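Local coordinates for protein apicoplast TIC22, putative (Plasmodium falciparum 3D7, PDB 4E6Z) that acts as an essential chaperone for protein import into the apicoplast, probably as part of the TIC machinery, at residues 69-74 against 141-146; 100-105 against 136-141; 104-109 against 264-269. One frame throughout, in Å; residues are numbered along the deposited sequence.

Contact 1 (69-74 against 141-146)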
loop_
_atom_site.group_PDB
_atom_site.type_symbol
_atom_site.label_atom_id
_atom_site.label_comp_id
_atom_site.label_asym_id
_atom_site.label_seq_id
_atom_site.Cartn_x
_atom_site.Cartn_y
_atom_site.Cartn_z
ATOM N N PRO A 69 12.561 0.783 -13.992
ATOM C CA PRO A 69 12.723 1.822 -12.968
ATOM C C PRO A 69 11.770 1.578 -11.804
ATOM O O PRO A 69 10.782 0.862 -11.970
ATOM C CB PRO A 69 12.324 3.108 -13.704
ATOM C CG PRO A 69 12.427 2.779 -15.158
ATOM C CD PRO A 69 12.063 1.336 -15.261
ATOM N N ILE A 70 12.056 2.166 -10.646
ATOM C CA ILE A 70 11.210 1.968 -9.474
ATOM C C ILE A 70 9.817 2.556 -9.680
ATOM O O ILE A 70 8.832 2.020 -9.174
ATOM C CB ILE A 70 11.831 2.566 -8.199
ATOM C CG1 ILE A 70 11.052 2.102 -6.969
ATOM C CG2 ILE A 70 11.870 4.082 -8.276
ATOM C CD1 ILE A 70 11.376 2.878 -5.729
ATOM N N GLU A 71 9.739 3.656 -10.423
ATOM C CA GLU A 71 8.451 4.261 -10.747
ATOM C C GLU A 71 7.551 3.248 -11.443
ATOM O O GLU A 71 6.326 3.340 -11.377
ATOM C CB GLU A 71 8.628 5.500 -11.631
ATOM C CG GLU A 71 9.076 6.754 -10.891
ATOM C CD GLU A 71 10.559 6.748 -10.564
ATOM O OE1 GLU A 71 11.288 5.886 -11.100
ATOM O OE2 GLU A 71 10.995 7.613 -9.774
ATOM N N GLU A 72 8.168 2.278 -12.110
ATOM C CA GLU A 72 7.429 1.232 -12.805
ATOM C C GLU A 72 7.121 0.067 -11.867
ATOM O O GLU A 72 6.118 -0.627 -12.033
ATOM C CB GLU A 72 8.210 0.747 -14.029
ATOM C CG GLU A 72 7.405 -0.117 -14.990
ATOM C CD GLU A 72 8.186 -0.481 -16.243
ATOM O OE1 GLU A 72 9.415 -0.252 -16.272
ATOM O OE2 GLU A 72 7.570 -0.996 -17.202
ATOM N N LYS A 73 7.986 -0.143 -10.879
ATOM C CA LYS A 73 7.770 -1.198 -9.893
ATOM C C LYS A 73 6.606 -0.854 -8.965
ATOM O O LYS A 73 5.918 -1.743 -8.462
ATOM C CB LYS A 73 9.038 -1.449 -9.073
ATOM C CG LYS A 73 10.163 -2.133 -9.832
ATOM C CD LYS A 73 11.232 -2.643 -8.874
ATOM C CE LYS A 73 12.251 -3.524 -9.584
ATOM N NZ LYS A 73 13.170 -4.198 -8.621
ATOM N N LEU A 74 6.399 0.440 -8.742
ATOM C CA LEU A 74 5.330 0.919 -7.870
ATOM C C LEU A 74 3.990 0.931 -8.597
ATOM O O LEU A 74 2.934 1.066 -7.976
ATOM C CB LEU A 74 5.646 2.331 -7.373
ATOM C CG LEU A 74 6.953 2.530 -6.605
ATOM C CD1 LEU A 74 7.086 3.973 -6.138
ATOM C CD2 LEU A 74 7.011 1.590 -5.437
ATOM N N LEU A 141 2.732 12.177 -6.387
ATOM C CA LEU A 141 1.976 13.168 -5.628
ATOM C C LEU A 141 2.724 13.628 -4.381
ATOM O O LEU A 141 2.947 14.823 -4.190
ATOM C CB LEU A 141 0.598 12.618 -5.249
ATOM C CG LEU A 141 -0.405 12.490 -6.400
ATOM C CD1 LEU A 141 -1.701 11.853 -5.922
ATOM C CD2 LEU A 141 -0.676 13.854 -7.031
HETATM N N MSE A 142 3.106 12.679 -3.536
HETATM C CA MSE A 142 3.829 12.991 -2.306
HETATM C C MSE A 142 5.117 13.753 -2.601
HETATM O O MSE A 142 5.518 14.630 -1.837
HETATM C CB MSE A 142 4.152 11.707 -1.544
HETATM C CG MSE A 142 2.945 10.830 -1.282
HETATM SE SE MSE A 142 3.444 8.997 -0.882
HETATM C CE MSE A 142 4.401 9.296 0.791
ATOM N N LYS A 143 5.756 13.405 -3.713
ATOM C CA LYS A 143 7.017 14.018 -4.118
ATOM C C LYS A 143 6.802 15.420 -4.678
ATOM O O LYS A 143 7.469 16.372 -4.273
ATOM C CB LYS A 143 7.708 13.147 -5.167
ATOM C CG LYS A 143 9.016 13.712 -5.691
ATOM C CD LYS A 143 9.431 13.011 -6.973
ATOM C CE LYS A 143 9.431 11.502 -6.797
ATOM N NZ LYS A 143 9.709 10.794 -8.076
ATOM N N GLU A 144 5.870 15.532 -5.619
ATOM C CA GLU A 144 5.520 16.814 -6.219
ATOM C C GLU A 144 5.095 17.834 -5.165
ATOM O O GLU A 144 5.149 19.044 -5.397
ATOM C CB GLU A 144 4.409 16.616 -7.253
ATOM C CG GLU A 144 3.444 17.778 -7.381
ATOM C CD GLU A 144 2.003 17.316 -7.450
ATOM O OE1 GLU A 144 1.394 17.112 -6.378
ATOM O OE2 GLU A 144 1.480 17.153 -8.573
ATOM N N PHE A 145 4.676 17.342 -4.003
ATOM C CA PHE A 145 4.245 18.210 -2.911
ATOM C C PHE A 145 5.416 18.962 -2.290
ATOM O O PHE A 145 5.344 20.172 -2.072
ATOM C CB PHE A 145 3.515 17.399 -1.837
ATOM C CG PHE A 145 3.269 18.161 -0.566
ATOM C CD1 PHE A 145 2.236 19.080 -0.481
ATOM C CD2 PHE A 145 4.068 17.954 0.547
ATOM C CE1 PHE A 145 2.007 19.781 0.688
ATOM C CE2 PHE A 145 3.843 18.653 1.719
ATOM C CZ PHE A 145 2.812 19.567 1.789
ATOM N N LEU A 146 6.491 18.233 -2.008
ATOM C CA LEU A 146 7.685 18.805 -1.394
ATOM C C LEU A 146 8.281 19.921 -2.246
ATOM O O LEU A 146 8.890 20.856 -1.724
ATOM C CB LEU A 146 8.735 17.714 -1.175
ATOM C CG LEU A 146 8.288 16.481 -0.389
ATOM C CD1 LEU A 146 9.360 15.408 -0.429
ATOM C CD2 LEU A 146 7.941 16.850 1.046
#

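Contact 2 (100-105 against 136-141)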
loop_
_atom_site.group_PDB
_atom_site.type_symbol
_atom_site.label_atom_id
_atom_site.label_comp_id
_atom_site.label_asym_id
_atom_site.label_seq_id
_atom_site.Cartn_x
_atom_site.Cartn_y
_atom_site.Cartn_z
ATOM N N CYS A 100 -5.506 15.133 1.792
ATOM C CA CYS A 100 -6.254 14.065 1.143
ATOM C C CYS A 100 -5.688 12.704 1.552
ATOM O O CYS A 100 -4.490 12.566 1.782
ATOM C CB CYS A 100 -6.258 14.234 -0.381
ATOM S SG CYS A 100 -7.321 15.596 -0.967
ATOM N N TYR A 101 -6.564 11.710 1.645
ATOM C CA TYR A 101 -6.198 10.387 2.136
ATOM C C TYR A 101 -6.077 9.357 1.021
ATOM O O TYR A 101 -6.968 9.216 0.187
ATOM C CB TYR A 101 -7.222 9.919 3.171
ATOM C CG TYR A 101 -7.205 10.746 4.432
ATOM C CD1 TYR A 101 -6.306 10.469 5.451
ATOM C CD2 TYR A 101 -8.075 11.817 4.599
ATOM C CE1 TYR A 101 -6.278 11.229 6.606
ATOM C CE2 TYR A 101 -8.055 12.583 5.752
ATOM C CZ TYR A 101 -7.151 12.284 6.751
ATOM O OH TYR A 101 -7.122 13.035 7.903
HETATM N N MSE A 102 -4.964 8.638 1.014
HETATM C CA MSE A 102 -4.747 7.568 0.054
HETATM C C MSE A 102 -4.514 6.260 0.802
HETATM O O MSE A 102 -3.634 6.178 1.653
HETATM C CB MSE A 102 -3.541 7.890 -0.816
HETATM C CG MSE A 102 -3.622 9.246 -1.469
HETATM SE SE MSE A 102 -2.084 9.630 -2.592
HETATM C CE MSE A 102 -0.662 9.484 -1.258
ATOM N N PHE A 103 -5.316 5.245 0.497
ATOM C CA PHE A 103 -5.265 3.986 1.235
ATOM C C PHE A 103 -4.623 2.873 0.413
ATOM O O PHE A 103 -4.921 2.707 -0.770
ATOM C CB PHE A 103 -6.669 3.564 1.672
ATOM C CG PHE A 103 -7.358 4.568 2.557
ATOM C CD1 PHE A 103 -7.270 4.470 3.936
ATOM C CD2 PHE A 103 -8.094 5.612 2.007
ATOM C CE1 PHE A 103 -7.898 5.391 4.755
ATOM C CE2 PHE A 103 -8.731 6.538 2.821
ATOM C CZ PHE A 103 -8.634 6.428 4.199
ATOM N N LEU A 104 -3.736 2.110 1.045
ATOM C CA LEU A 104 -3.139 0.950 0.393
ATOM C C LEU A 104 -4.098 -0.234 0.438
ATOM O O LEU A 104 -3.992 -1.160 -0.366
ATOM C CB LEU A 104 -1.797 0.596 1.037
ATOM C CG LEU A 104 -0.618 1.434 0.534
ATOM C CD1 LEU A 104 0.523 1.462 1.542
ATOM C CD2 LEU A 104 -0.137 0.920 -0.819
ATOM N N CYS A 105 -5.039 -0.190 1.379
ATOM C CA CYS A 105 -6.052 -1.237 1.514
ATOM C C CYS A 105 -7.434 -0.668 1.234
ATOM O O CYS A 105 -7.852 0.294 1.879
ATOM C CB CYS A 105 -6.010 -1.863 2.911
ATOM S SG CYS A 105 -7.319 -3.073 3.239
ATOM N N LYS A 136 2.748 4.427 -7.944
ATOM C CA LYS A 136 3.521 5.299 -8.820
ATOM C C LYS A 136 2.950 6.712 -8.793
ATOM O O LYS A 136 3.646 7.670 -8.451
ATOM C CB LYS A 136 3.506 4.762 -10.252
ATOM C CG LYS A 136 4.072 5.724 -11.289
ATOM C CD LYS A 136 3.962 5.137 -12.689
ATOM C CE LYS A 136 4.459 6.112 -13.747
ATOM N NZ LYS A 136 4.341 5.549 -15.121
ATOM N N LYS A 137 1.680 6.832 -9.162
ATOM C CA LYS A 137 0.988 8.114 -9.118
ATOM C C LYS A 137 1.030 8.707 -7.711
ATOM O O LYS A 137 1.227 9.908 -7.540
ATOM C CB LYS A 137 -0.462 7.951 -9.577
ATOM C CG LYS A 137 -1.315 9.191 -9.406
ATOM C CD LYS A 137 -0.843 10.319 -10.305
ATOM C CE LYS A 137 -1.752 11.538 -10.175
ATOM N NZ LYS A 137 -1.368 12.638 -11.102
ATOM N N ALA A 138 0.850 7.857 -6.706
ATOM C CA ALA A 138 0.852 8.307 -5.318
ATOM C C ALA A 138 2.215 8.868 -4.929
ATOM O O ALA A 138 2.308 9.852 -4.195
ATOM C CB ALA A 138 0.454 7.168 -4.387
ATOM N N TYR A 139 3.272 8.234 -5.424
ATOM C CA TYR A 139 4.630 8.693 -5.168
ATOM C C TYR A 139 4.872 10.026 -5.868
ATOM O O TYR A 139 5.464 10.939 -5.297
ATOM C CB TYR A 139 5.642 7.649 -5.642
ATOM C CG TYR A 139 7.084 7.997 -5.342
ATOM C CD1 TYR A 139 8.036 8.027 -6.354
ATOM C CD2 TYR A 139 7.490 8.295 -4.049
ATOM C CE1 TYR A 139 9.355 8.339 -6.082
ATOM C CE2 TYR A 139 8.806 8.611 -3.768
ATOM C CZ TYR A 139 9.734 8.633 -4.786
ATOM O OH TYR A 139 11.043 8.948 -4.508
ATOM N N GLU A 140 4.404 10.130 -7.108
ATOM C CA GLU A 140 4.492 11.378 -7.857
ATOM C C GLU A 140 3.798 12.511 -7.108
ATOM O O GLU A 140 4.227 13.660 -7.173
ATOM C CB GLU A 140 3.875 11.212 -9.247
ATOM C CG GLU A 140 4.578 10.181 -10.115
ATOM C CD GLU A 140 3.866 9.943 -11.435
ATOM O OE1 GLU A 140 2.720 10.419 -11.590
ATOM O OE2 GLU A 140 4.454 9.279 -12.317
ATOM N N LEU A 141 2.732 12.177 -6.387
ATOM C CA LEU A 141 1.976 13.168 -5.628
ATOM C C LEU A 141 2.724 13.628 -4.381
ATOM O O LEU A 141 2.947 14.823 -4.190
ATOM C CB LEU A 141 0.598 12.618 -5.249
ATOM C CG LEU A 141 -0.405 12.490 -6.400
ATOM C CD1 LEU A 141 -1.701 11.853 -5.922
ATOM C CD2 LEU A 141 -0.676 13.854 -7.031
#

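Contact 3 (104-109 against 264-269)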
loop_
_atom_site.group_PDB
_atom_site.type_symbol
_atom_site.label_atom_id
_atom_site.label_comp_id
_atom_site.label_asym_id
_atom_site.label_seq_id
_atom_site.Cartn_x
_atom_site.Cartn_y
_atom_site.Cartn_z
ATOM N N LEU A 104 -3.736 2.110 1.045
ATOM C CA LEU A 104 -3.139 0.950 0.393
ATOM C C LEU A 104 -4.098 -0.234 0.438
ATOM O O LEU A 104 -3.992 -1.160 -0.366
ATOM C CB LEU A 104 -1.797 0.596 1.037
ATOM C CG LEU A 104 -0.618 1.434 0.534
ATOM C CD1 LEU A 104 0.523 1.462 1.542
ATOM C CD2 LEU A 104 -0.137 0.920 -0.819
ATOM N N CYS A 105 -5.039 -0.190 1.379
ATOM C CA CYS A 105 -6.052 -1.237 1.514
ATOM C C CYS A 105 -7.434 -0.668 1.234
ATOM O O CYS A 105 -7.852 0.294 1.879
ATOM C CB CYS A 105 -6.010 -1.863 2.911
ATOM S SG CYS A 105 -7.319 -3.073 3.239
ATOM N N PRO A 106 -8.148 -1.267 0.268
ATOM C CA PRO A 106 -9.436 -0.749 -0.207
ATOM C C PRO A 106 -10.505 -0.801 0.879
ATOM O O PRO A 106 -11.458 -0.027 0.836
ATOM C CB PRO A 106 -9.798 -1.709 -1.346
ATOM C CG PRO A 106 -9.074 -2.983 -0.997
ATOM C CD PRO A 106 -7.783 -2.536 -0.391
ATOM N N TYR A 107 -10.349 -1.705 1.837
ATOM C CA TYR A 107 -11.340 -1.845 2.897
ATOM C C TYR A 107 -11.179 -0.758 3.957
ATOM O O TYR A 107 -12.138 -0.403 4.633
ATOM C CB TYR A 107 -11.290 -3.251 3.503
ATOM C CG TYR A 107 -11.487 -4.333 2.464
ATOM C CD1 TYR A 107 -12.720 -4.516 1.849
ATOM C CD2 TYR A 107 -10.438 -5.158 2.084
ATOM C CE1 TYR A 107 -12.902 -5.497 0.890
ATOM C CE2 TYR A 107 -10.610 -6.142 1.128
ATOM C CZ TYR A 107 -11.844 -6.308 0.535
ATOM O OH TYR A 107 -12.017 -7.287 -0.418
ATOM N N ASP A 108 -9.967 -0.227 4.091
ATOM C CA ASP A 108 -9.749 0.945 4.929
ATOM C C ASP A 108 -10.452 2.151 4.294
ATOM O O ASP A 108 -11.035 2.972 4.991
ATOM C CB ASP A 108 -8.256 1.239 5.085
ATOM C CG ASP A 108 -7.524 0.192 5.927
ATOM O OD1 ASP A 108 -8.169 -0.741 6.452
ATOM O OD2 ASP A 108 -6.288 0.317 6.064
ATOM N N ALA A 109 -10.388 2.249 2.968
ATOM C CA ALA A 109 -11.068 3.320 2.239
ATOM C C ALA A 109 -12.582 3.189 2.357
ATOM O O ALA A 109 -13.276 4.171 2.612
ATOM C CB ALA A 109 -10.654 3.323 0.777
ATOM N N VAL A 264 -5.636 -6.076 -5.353
ATOM C CA VAL A 264 -5.690 -6.320 -6.790
ATOM C C VAL A 264 -7.044 -6.896 -7.195
ATOM O O VAL A 264 -7.661 -6.447 -8.161
ATOM C CB VAL A 264 -4.561 -7.263 -7.254
ATOM C CG1 VAL A 264 -4.717 -7.590 -8.731
ATOM C CG2 VAL A 264 -3.206 -6.633 -6.984
ATOM N N LYS A 265 -7.501 -7.888 -6.440
ATOM C CA LYS A 265 -8.793 -8.515 -6.675
ATOM C C LYS A 265 -9.916 -7.477 -6.604
ATOM O O LYS A 265 -10.931 -7.596 -7.289
ATOM C CB LYS A 265 -9.018 -9.604 -5.627
ATOM C CG LYS A 265 -9.699 -10.858 -6.133
ATOM C CD LYS A 265 -9.271 -12.056 -5.298
ATOM C CE LYS A 265 -9.281 -11.721 -3.811
ATOM N NZ LYS A 265 -8.627 -12.781 -2.990
ATOM N N TYR A 266 -9.719 -6.457 -5.773
ATOM C CA TYR A 266 -10.722 -5.417 -5.549
ATOM C C TYR A 266 -10.919 -4.537 -6.779
ATOM O O TYR A 266 -11.975 -3.931 -6.954
ATOM C CB TYR A 266 -10.330 -4.553 -4.347
ATOM C CG TYR A 266 -11.431 -3.644 -3.859
ATOM C CD1 TYR A 266 -11.580 -2.363 -4.371
ATOM C CD2 TYR A 266 -12.321 -4.065 -2.879
ATOM C CE1 TYR A 266 -12.587 -1.530 -3.928
ATOM C CE2 TYR A 266 -13.330 -3.240 -2.429
ATOM C CZ TYR A 266 -13.457 -1.973 -2.956
ATOM O OH TYR A 266 -14.458 -1.145 -2.513
ATOM N N LEU A 267 -9.899 -4.469 -7.629
ATOM C CA LEU A 267 -9.982 -3.683 -8.855
ATOM C C LEU A 267 -11.052 -4.238 -9.786
ATOM O O LEU A 267 -11.637 -3.501 -10.578
ATOM C CB LEU A 267 -8.633 -3.657 -9.572
ATOM C CG LEU A 267 -7.459 -3.054 -8.803
ATOM C CD1 LEU A 267 -6.188 -3.109 -9.641
ATOM C CD2 LEU A 267 -7.775 -1.637 -8.393
ATOM N N ASP A 268 -11.300 -5.542 -9.693
ATOM C CA ASP A 268 -12.348 -6.171 -10.488
ATOM C C ASP A 268 -13.718 -5.629 -10.095
ATOM O O ASP A 268 -14.575 -5.421 -10.949
ATOM C CB ASP A 268 -12.325 -7.693 -10.327
ATOM C CG ASP A 268 -11.092 -8.330 -10.939
ATOM O OD1 ASP A 268 -10.366 -7.635 -11.682
ATOM O OD2 ASP A 268 -10.851 -9.529 -10.679
ATOM N N LYS A 269 -13.915 -5.399 -8.799
ATOM C CA LYS A 269 -15.194 -4.901 -8.293
ATOM C C LYS A 269 -15.512 -3.493 -8.790
ATOM O O LYS A 269 -16.638 -3.206 -9.194
ATOM C CB LYS A 269 -15.221 -4.922 -6.763
ATOM C CG LYS A 269 -16.429 -4.212 -6.168
ATOM C CD LYS A 269 -16.407 -4.219 -4.649
ATOM C CE LYS A 269 -17.585 -3.432 -4.087
ATOM N NZ LYS A 269 -17.630 -3.466 -2.598
#

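Contact 1 (69-74 against 141-146)
Glu71 and Lys143 meet through their charged ends, with OE2 of Glu71 3.8 Å from NZ of Lys143. This is a long salt bridge, and no hydrogen bond joins the two segments. The second carboxylate oxygen, OE1 of Glu71, lies 6.0 Å from NZ of Lys143. The ammonium therefore comes to one oxygen and does not straddle the two. The side chains cross at about a right angle. Lys143 does most of the reaching. Its CG stands anti to the backbone N (chi1 178°), which sends the chain off its helix toward Glu71, and a bend at chi3 turns CE and NZ. Glu71 is folded instead. A bend at chi2 (78°) brings OE1 of Glu71 back to 2.8 Å from its own backbone N.

The close packing is on the flank of this pair. There Leu74 rests on Met135 and Tyr139 of helix 135-150, and Glu71 also touches Tyr139. The short helix 70-73 is thus held against the start of the long one. Pro69 is its N-cap, and Pro69 O accepts from both Glu72 N and Lys73 N. Lys73 is tied down separately, by a hydrogen bond from NZ to Phe255 O.

The ion pair is the loose part. Both partners are partly exposed, and the nearest CA atoms, those of Glu71 and Lys143, are 11.9 Å apart. Only 44 Å² is buried between the segments. Glu71 sits in the first turn after the cap, where the backbone N-H groups may help to stabilise its negative charge. A single long pair at the surface implies a weak electrostatic link between the short helix 70-73 and helix 135-150, probably well screened by solvent.

Contact 2 (100-105 against 136-141)
Met102, a selenomethionine, reaches from its strand to the helix and touches two side chains there. Its SE lies 4.0 Å from CB of Ala138. The same SE is 4.0 Å from CD1 of Leu141, one turn further along. The bend at chi3 (-59°) turns the methyl aside, so that CE of Met102 also comes to 4.0 Å from CB of Ala138. SE and CE thus both meet the small alanine, while the leucine supplies one methyl branch and crosses the selenomethionine at a slant. All of this is apolar contact, and no hydrogen bond links the segments. The CA atoms of Met102 and Ala138 are 7.8 Å apart. The methyl side chain of Ala138 leaves room for such a close approach.

This is a helix packed on a sheet in a mixed alpha-beta protein. Strand 97-103 is the middle strand of a three-stranded mixed sheet, antiparallel to 92-94 and parallel to 164-169. Side chains alternate along it. Met102 faces helix 135-150, whereas Tyr101 and Phe103 turn to the other face and pack on helix 106-119.

Further out, the backbone of Met102 is hydrogen-bonded to Lys167 and Ile169 of the neighbouring strand, which fixes the root of the side chain. Val79 of strand 78-83 touches both Met102 and Ala138, and Leu81 adds to the apolar surroundings of Met102. At the start of the helix, Lys137 N is hydrogen-bonded to Thr134 OG1.

Contact 3 (104-109 against 264-269)
Pro106 lies over one face of the Tyr266 ring. CB of Pro106 is 3.5 Å from the centroid of that ring and only 11° off its normal, a well-centred CH-pi contact. CG and CD1 of Tyr266 both lie 3.6 Å from CB of Pro106. CG of Pro106 sits nearer the root of the tyrosine, 3.9 Å from CB of Tyr266. The two side chains run past each other in opposite directions.

Tyr107 meets the same tyrosine differently. The pair is T-shaped, with the edge of Tyr266 turned to the face of Tyr107. The ring centroids are 5.6 Å apart and the planes make 83°. The closest atoms are CE1 of Tyr107 and CE2 of Tyr266, at 4.0 Å. Tyr266 therefore uses a face for the proline and an edge for the second tyrosine. Its CG stands anti to the backbone N (chi1 -168°), which extends the ring from its helix toward Pro106.

The polar end of Tyr266 is also engaged. Its OH is hydrogen-bonded to OE2 of Glu110, which in turn makes a salt bridge with NZ of Lys269. One carboxylate oxygen so ties the ring tip to the next turn of the same helix. Cys105 is the N-cap of helix 106-119. Its SG takes a weak bond from Tyr107 N, at 3.6 Å.

The contact joins the first turn of helix 106-119 to the C-terminal helix 261-272. Leu104 O to Ser263 OG is a further hydrogen bond between these regions. Phe80 of strand 78-83 touches Pro106 and meets the Tyr266 ring nearly at right angles, and Ile130 of strand 129-134 also packs on Tyr266.

Contact 1 is at the surface, while contacts 2 and 3 are buried. Contacts 1 and 2 both use helix 135-150. Their segments overlap at Leu141, which packs only in contact 2. One ties the short helix 70-73 to it by charge, and the other seats it on a sheet by apolar packing. CG of Met142 and CE of Met102 are 3.9 Å apart where the two contacts touch. The segments of contacts 2 and 3 overlap at Leu104 and Cys105, where strand 97-103 passes into helix 106-119. Phe103 packs on Asp108 and Ala109 at that junction. Contact 3 is aromatic and brings in the C-terminal helix. Contacts 1 and 3 do not touch, their centres being about 20 Å apart.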